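Local coordinates for adhesion G-protein coupled receptor G6 (Danio rerio, PDB 6V55) that is an adhesion G-protein coupled receptor whose calcium-binding extracellular region probably takes part in cell adhesion and in signalling linked to myelination, at residues 132-137 / 302-307; 141-146 / 275-280. One frame throughout, in Å; residues are numbered along the deposited sequence.

Interaction 1: 132-137 / 302-307; sequences LRVSNS and SYWTIP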
loop_
_atom_site.group_PDB
_atom_site.type_symbol
_atom_site.label_atom_id
_atom_site.label_comp_id
_atom_site.label_asym_id
_atom_site.label_seq_id
_atom_site.Cartn_x
_atom_site.Cartn_y
_atom_site.Cartn_z
ATOM N N LEU A 132 8.187 -26.126 33.278
ATOM C CA LEU A 132 7.249 -25.816 32.201
ATOM C C LEU A 132 5.847 -26.062 32.756
ATOM O O LEU A 132 5.261 -27.137 32.591
ATOM C CB LEU A 132 7.539 -26.659 30.963
ATOM C CG LEU A 132 8.696 -26.183 30.082
ATOM C CD1 LEU A 132 10.042 -26.722 30.528
ATOM C CD2 LEU A 132 8.434 -26.596 28.663
ATOM N N ARG A 133 5.320 -25.046 33.436
ATOM C CA ARG A 133 4.173 -25.196 34.312
ATOM C C ARG A 133 2.952 -24.460 33.785
ATOM O O ARG A 133 3.042 -23.567 32.937
ATOM C CB ARG A 133 4.479 -24.668 35.714
ATOM C CG ARG A 133 5.000 -23.249 35.724
ATOM C CD ARG A 133 4.865 -22.586 37.100
ATOM N NE ARG A 133 3.483 -22.361 37.541
ATOM C CZ ARG A 133 3.145 -22.111 38.809
ATOM N NH1 ARG A 133 4.092 -22.074 39.739
ATOM N NH2 ARG A 133 1.871 -21.917 39.160
ATOM N N VAL A 134 1.798 -24.880 34.309
ATOM C CA VAL A 134 0.599 -24.054 34.271
ATOM C C VAL A 134 0.890 -22.762 35.025
ATOM O O VAL A 134 1.563 -22.771 36.065
ATOM C CB VAL A 134 -0.583 -24.851 34.852
ATOM C CG1 VAL A 134 -1.871 -24.049 34.879
ATOM C CG2 VAL A 134 -0.794 -26.102 34.017
ATOM N N SER A 135 0.463 -21.632 34.462
ATOM C CA SER A 135 0.839 -20.372 35.084
ATOM C C SER A 135 -0.073 -20.078 36.267
ATOM O O SER A 135 -1.194 -20.590 36.367
ATOM C CB SER A 135 0.802 -19.220 34.076
ATOM O OG SER A 135 -0.367 -18.463 34.169
ATOM N N ASN A 136 0.406 -19.203 37.158
ATOM C CA ASN A 136 -0.336 -18.890 38.381
ATOM C C ASN A 136 -1.545 -17.986 38.151
ATOM O O ASN A 136 -2.339 -17.816 39.089
ATOM C CB ASN A 136 0.593 -18.270 39.419
ATOM C CG ASN A 136 1.542 -17.251 38.819
ATOM O OD1 ASN A 136 1.308 -16.722 37.722
ATOM N ND2 ASN A 136 2.644 -16.988 39.525
ATOM N N SER A 137 -1.717 -17.449 36.924
ATOM C CA SER A 137 -3.002 -16.929 36.439
ATOM C C SER A 137 -4.154 -17.931 36.604
ATOM O O SER A 137 -5.296 -17.527 36.866
ATOM C CB SER A 137 -2.843 -16.518 34.963
ATOM O OG SER A 137 -4.070 -16.451 34.258
ATOM N N SER A 302 -2.071 -18.182 27.552
ATOM C CA SER A 302 -2.482 -17.529 28.792
ATOM C C SER A 302 -2.526 -18.481 29.997
ATOM O O SER A 302 -2.504 -18.003 31.139
ATOM C CB SER A 302 -3.858 -16.878 28.601
ATOM O OG SER A 302 -4.815 -17.808 28.107
ATOM N N TYR A 303 -2.564 -19.807 29.766
ATOM C CA TYR A 303 -2.611 -20.826 30.814
ATOM C C TYR A 303 -1.235 -21.318 31.272
ATOM O O TYR A 303 -1.164 -22.019 32.286
ATOM C CB TYR A 303 -3.410 -22.047 30.330
ATOM C CG TYR A 303 -4.910 -21.857 30.145
ATOM C CD1 TYR A 303 -5.428 -21.302 28.985
ATOM C CD2 TYR A 303 -5.810 -22.280 31.119
ATOM C CE1 TYR A 303 -6.805 -21.145 28.807
ATOM C CE2 TYR A 303 -7.191 -22.123 30.956
ATOM C CZ TYR A 303 -7.673 -21.561 29.794
ATOM O OH TYR A 303 -9.030 -21.433 29.638
ATOM N N TRP A 304 -0.150 -20.981 30.557
ATOM C CA TRP A 304 1.149 -21.633 30.731
ATOM C C TRP A 304 2.286 -20.618 30.831
ATOM O O TRP A 304 2.173 -19.473 30.385
ATOM C CB TRP A 304 1.462 -22.584 29.555
ATOM C CG TRP A 304 0.537 -23.760 29.411
ATOM C CD1 TRP A 304 -0.638 -23.815 28.702
ATOM C CD2 TRP A 304 0.715 -25.055 29.986
ATOM N NE1 TRP A 304 -1.206 -25.068 28.811
ATOM C CE2 TRP A 304 -0.391 -25.849 29.590
ATOM C CE3 TRP A 304 1.699 -25.623 30.799
ATOM C CZ2 TRP A 304 -0.529 -27.178 29.976
ATOM C CZ3 TRP A 304 1.556 -26.938 31.195
ATOM C CH2 TRP A 304 0.446 -27.703 30.786
ATOM N N THR A 305 3.404 -21.058 31.418
ATOM C CA THR A 305 4.708 -20.413 31.234
ATOM C C THR A 305 5.613 -21.432 30.557
ATOM O O THR A 305 6.227 -22.277 31.219
ATOM C CB THR A 305 5.339 -19.940 32.540
ATOM O OG1 THR A 305 5.756 -21.070 33.320
ATOM C CG2 THR A 305 4.366 -19.123 33.321
ATOM N N ILE A 306 5.684 -21.351 29.238
ATOM C CA ILE A 306 6.576 -22.168 28.431
ATOM C C ILE A 306 7.446 -21.209 27.631
ATOM O O ILE A 306 6.918 -20.374 26.886
ATOM C CB ILE A 306 5.808 -23.113 27.493
ATOM C CG1 ILE A 306 4.949 -24.087 28.296
ATOM C CG2 ILE A 306 6.775 -23.868 26.596
ATOM C CD1 ILE A 306 3.829 -24.682 27.480
ATOM N N PRO A 307 8.769 -21.270 27.762
ATOM C CA PRO A 307 9.639 -20.380 26.982
ATOM C C PRO A 307 9.647 -20.735 25.495
ATOM O O PRO A 307 9.188 -21.801 25.065
ATOM C CB PRO A 307 11.020 -20.585 27.620
ATOM C CG PRO A 307 10.742 -21.187 28.981
ATOM C CD PRO A 307 9.517 -22.023 28.789
HETATM O O HOH W 1 -1.138 -15.816 32.151
#
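Two short, weakly bonded strands, 133-134 and 304-305, run antiparallel here within the pentraxin-family domain. Two straight backbone hydrogen bonds join the segments. Thr305 N donates to Arg133 O at 3.0 Å, nearly along the C=O axis. Ser135 N donates to Tyr303 O at 2.7 Å, but from above the carbonyl plane. Val134 and Trp304 form the non-hydrogen-bonded pair between these bonds. Their side chains cross obliquely, and Val134 CG2 lies over one face of the indole, 3.9 Å from the centroid of the six-membered ring of Trp304. Trp304 NE1 is satisfied by Asp298 O.

The Arg133 side chain bends at chi3 (-66°) and returns to its own strand. Arg133 NE makes a very short bond of 2.5 Å to Val134 O, in the carbonyl plane, and NH2 adds a weak one. Ser302 O accepts a bond of 2.8 Å from a water, which also lies in weak hydrogen-bonding contact with Ser135 OG. Ser135 OG in turn accepts a weak bond from Ser137 N. Ser302 OG bonds to Asp300 OD1.

At the other end, Leu132 CD2 meets Ile306 CG2 at 3.8 Å. Strand 248-251 borders the pair: Leu132 and Val134 make backbone hydrogen bonds with Ile251 and Leu249, and the Trp304 side chain packs on Ile251.

Interaction 2: 141-146 / 275-280; sequences PVLTAF and LWDHAM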
loop_
_atom_site.group_PDB
_atom_site.type_symbol
_atom_site.label_atom_id
_atom_site.label_comp_id
_atom_site.label_asym_id
_atom_site.label_seq_id
_atom_site.Cartn_x
_atom_site.Cartn_y
_atom_site.Cartn_z
ATOM N N PRO A 141 -8.517 -26.176 40.972
ATOM C CA PRO A 141 -9.421 -26.427 42.094
ATOM C C PRO A 141 -9.127 -27.747 42.789
ATOM O O PRO A 141 -8.198 -28.476 42.453
ATOM C CB PRO A 141 -10.795 -26.476 41.425
ATOM C CG PRO A 141 -10.516 -26.889 40.032
ATOM C CD PRO A 141 -9.232 -26.212 39.685
ATOM N N VAL A 142 -9.947 -28.024 43.797
ATOM C CA VAL A 142 -10.009 -29.342 44.397
ATOM C C VAL A 142 -10.620 -30.304 43.390
ATOM O O VAL A 142 -11.658 -29.999 42.789
ATOM C CB VAL A 142 -10.804 -29.271 45.707
ATOM C CG1 VAL A 142 -11.295 -30.641 46.145
ATOM C CG2 VAL A 142 -9.930 -28.613 46.782
ATOM N N LEU A 143 -9.949 -31.443 43.162
ATOM C CA LEU A 143 -10.360 -32.435 42.176
ATOM C C LEU A 143 -10.724 -33.746 42.871
ATOM O O LEU A 143 -9.920 -34.315 43.626
ATOM C CB LEU A 143 -9.261 -32.660 41.133
ATOM C CG LEU A 143 -8.970 -31.505 40.159
ATOM C CD1 LEU A 143 -7.652 -31.719 39.443
ATOM C CD2 LEU A 143 -10.098 -31.298 39.146
ATOM N N THR A 144 -11.955 -34.199 42.636
ATOM C CA THR A 144 -12.383 -35.557 42.936
ATOM C C THR A 144 -12.718 -36.335 41.671
ATOM O O THR A 144 -13.221 -37.463 41.762
ATOM C CB THR A 144 -13.590 -35.544 43.883
ATOM O OG1 THR A 144 -14.578 -34.617 43.411
ATOM C CG2 THR A 144 -13.147 -35.138 45.258
ATOM N N ALA A 145 -12.448 -35.744 40.504
ATOM C CA ALA A 145 -12.636 -36.286 39.167
ATOM C C ALA A 145 -11.928 -35.375 38.167
ATOM O O ALA A 145 -11.893 -34.156 38.346
ATOM C CB ALA A 145 -14.114 -36.423 38.779
ATOM N N PHE A 146 -11.355 -35.973 37.120
ATOM C CA PHE A 146 -10.699 -35.204 36.069
ATOM C C PHE A 146 -10.722 -35.973 34.754
ATOM O O PHE A 146 -10.768 -37.203 34.736
ATOM C CB PHE A 146 -9.237 -34.810 36.424
ATOM C CG PHE A 146 -8.273 -35.979 36.669
ATOM C CD1 PHE A 146 -7.613 -36.637 35.624
ATOM C CD2 PHE A 146 -7.918 -36.321 37.958
ATOM C CE1 PHE A 146 -6.739 -37.679 35.866
ATOM C CE2 PHE A 146 -7.011 -37.363 38.197
ATOM C CZ PHE A 146 -6.436 -38.029 37.152
ATOM N N LEU A 275 -7.079 -30.145 30.599
ATOM C CA LEU A 275 -7.560 -30.709 31.861
ATOM C C LEU A 275 -8.977 -30.228 32.142
ATOM O O LEU A 275 -9.305 -29.066 31.893
ATOM C CB LEU A 275 -6.640 -30.316 33.024
ATOM C CG LEU A 275 -6.893 -30.841 34.440
ATOM C CD1 LEU A 275 -6.961 -32.359 34.459
ATOM C CD2 LEU A 275 -5.786 -30.340 35.334
ATOM N N TRP A 276 -9.804 -31.117 32.684
ATOM C CA TRP A 276 -11.206 -30.837 32.963
ATOM C C TRP A 276 -11.567 -31.252 34.385
ATOM O O TRP A 276 -10.901 -32.083 35.004
ATOM C CB TRP A 276 -12.143 -31.593 32.017
ATOM C CG TRP A 276 -12.256 -31.092 30.615
ATOM C CD1 TRP A 276 -13.240 -30.282 30.105
ATOM C CD2 TRP A 276 -11.396 -31.419 29.518
ATOM N NE1 TRP A 276 -13.028 -30.070 28.762
ATOM C CE2 TRP A 276 -11.906 -30.759 28.378
ATOM C CE3 TRP A 276 -10.240 -32.207 29.387
ATOM C CZ2 TRP A 276 -11.297 -30.860 27.127
ATOM C CZ3 TRP A 276 -9.636 -32.315 28.135
ATOM C CH2 TRP A 276 -10.163 -31.642 27.026
ATOM N N ASP A 277 -12.707 -30.710 34.841
ATOM C CA ASP A 277 -13.269 -30.869 36.180
ATOM C C ASP A 277 -13.972 -32.199 36.400
ATOM O O ASP A 277 -14.202 -32.585 37.551
ATOM C CB ASP A 277 -14.289 -29.762 36.422
ATOM C CG ASP A 277 -13.824 -28.764 37.425
ATOM O OD1 ASP A 277 -12.742 -28.998 38.014
ATOM O OD2 ASP A 277 -14.545 -27.751 37.630
ATOM N N HIS A 278 -14.367 -32.880 35.338
ATOM C CA HIS A 278 -15.178 -34.078 35.440
ATOM C C HIS A 278 -14.516 -35.176 34.632
ATOM O O HIS A 278 -13.673 -34.909 33.767
ATOM C CB HIS A 278 -16.605 -33.839 34.929
ATOM C CG HIS A 278 -16.662 -33.069 33.643
ATOM N ND1 HIS A 278 -16.595 -31.691 33.595
ATOM C CD2 HIS A 278 -16.774 -33.483 32.359
ATOM C CE1 HIS A 278 -16.659 -31.290 32.338
ATOM N NE2 HIS A 278 -16.773 -32.358 31.569
ATOM N N ALA A 279 -14.895 -36.416 34.923
ATOM C CA ALA A 279 -14.467 -37.535 34.102
ATOM C C ALA A 279 -15.509 -37.808 33.037
ATOM O O ALA A 279 -16.702 -37.927 33.337
ATOM C CB ALA A 279 -14.250 -38.790 34.920
ATOM N N MET A 280 -15.043 -37.945 31.801
ATOM C CA MET A 280 -15.916 -38.023 30.646
ATOM C C MET A 280 -16.311 -39.460 30.339
ATOM O O MET A 280 -15.496 -40.386 30.457
ATOM C CB MET A 280 -15.223 -37.409 29.435
ATOM C CG MET A 280 -14.969 -35.934 29.585
ATOM S SD MET A 280 -14.782 -35.160 27.979
ATOM C CE MET A 280 -13.342 -34.140 28.260
HETATM O O HOH W 2 -13.919 -29.951 41.013
HETATM O O HOH W 3 -13.702 -32.459 40.683
#
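In the concanavalin-like beta sandwich of the pentraxin-family domain, the start of strand 145-154 meets the end of strand 268-276. The two are antiparallel neighbours in one sheet. No direct hydrogen bond joins the segments at this point; they meet through side chains, backbone contacts and two waters.

Asp277 turns its carboxylate back toward 141-146. Asp277 OD1 touches two apolar groups, Pro141 CG and Leu143 CD2, each at 3.7 Å. The Leu143 side chain crosses that of Asp277 at about a right angle, whereas the Pro141 ring crosses it obliquely. A water also reaches the carboxylate. It can donate to Val142 O at 2.9 Å and weakly to Asp277 OD1, though it has more acceptors near it than protons to give.

Phe146 holds CG in the crowded position between its backbone N and carbonyl carbon (chi1 61°). The Phe146 side chain sets off away from 275-280, yet Phe146 CB touches Leu275 CD1 at 3.9 Å. The same methyl lies obliquely to the Phe146 ring. Leu275 reaches this spot with CG anti to its backbone N (chi1 -177°). Phe146 CA makes a CA-H...O contact of 3.3 Å with Trp276 O.

Ala145 CB points toward 275-280 and lies beside Ala279 N. Within 275-280, Met280 folds back over Trp276, and its methyl CE lies above the centre of the indole.

A second water accepts from Thr144 N and can donate to Asp277 O at 3.2 Å, though it too has more acceptors near it than protons. The closest direct approach of polar atoms between the segments is not a bond: the acceptors Ala145 O and Asp277 O stand 2.9 Å apart.

Both contacts lie in the pentraxin-family domain. From the N terminus, the chain first passes 132-137 and then, after a short connection, 141-146. It next runs through the strands of the sandwich to 275-280, where interaction 2 closes a loop of 128 residues. Past helix 282-286 the chain reaches 302-307, and interaction 1 closes a wider loop of 164 residues. Interaction 2 is therefore enclosed by interaction 1, and the two do not cross. Their centres are about 19 Å apart. Interaction 2 joins neighbouring strands of the six-stranded sheet. Interaction 1 brings the late part of the domain back to its early part, alongside strand 248-251.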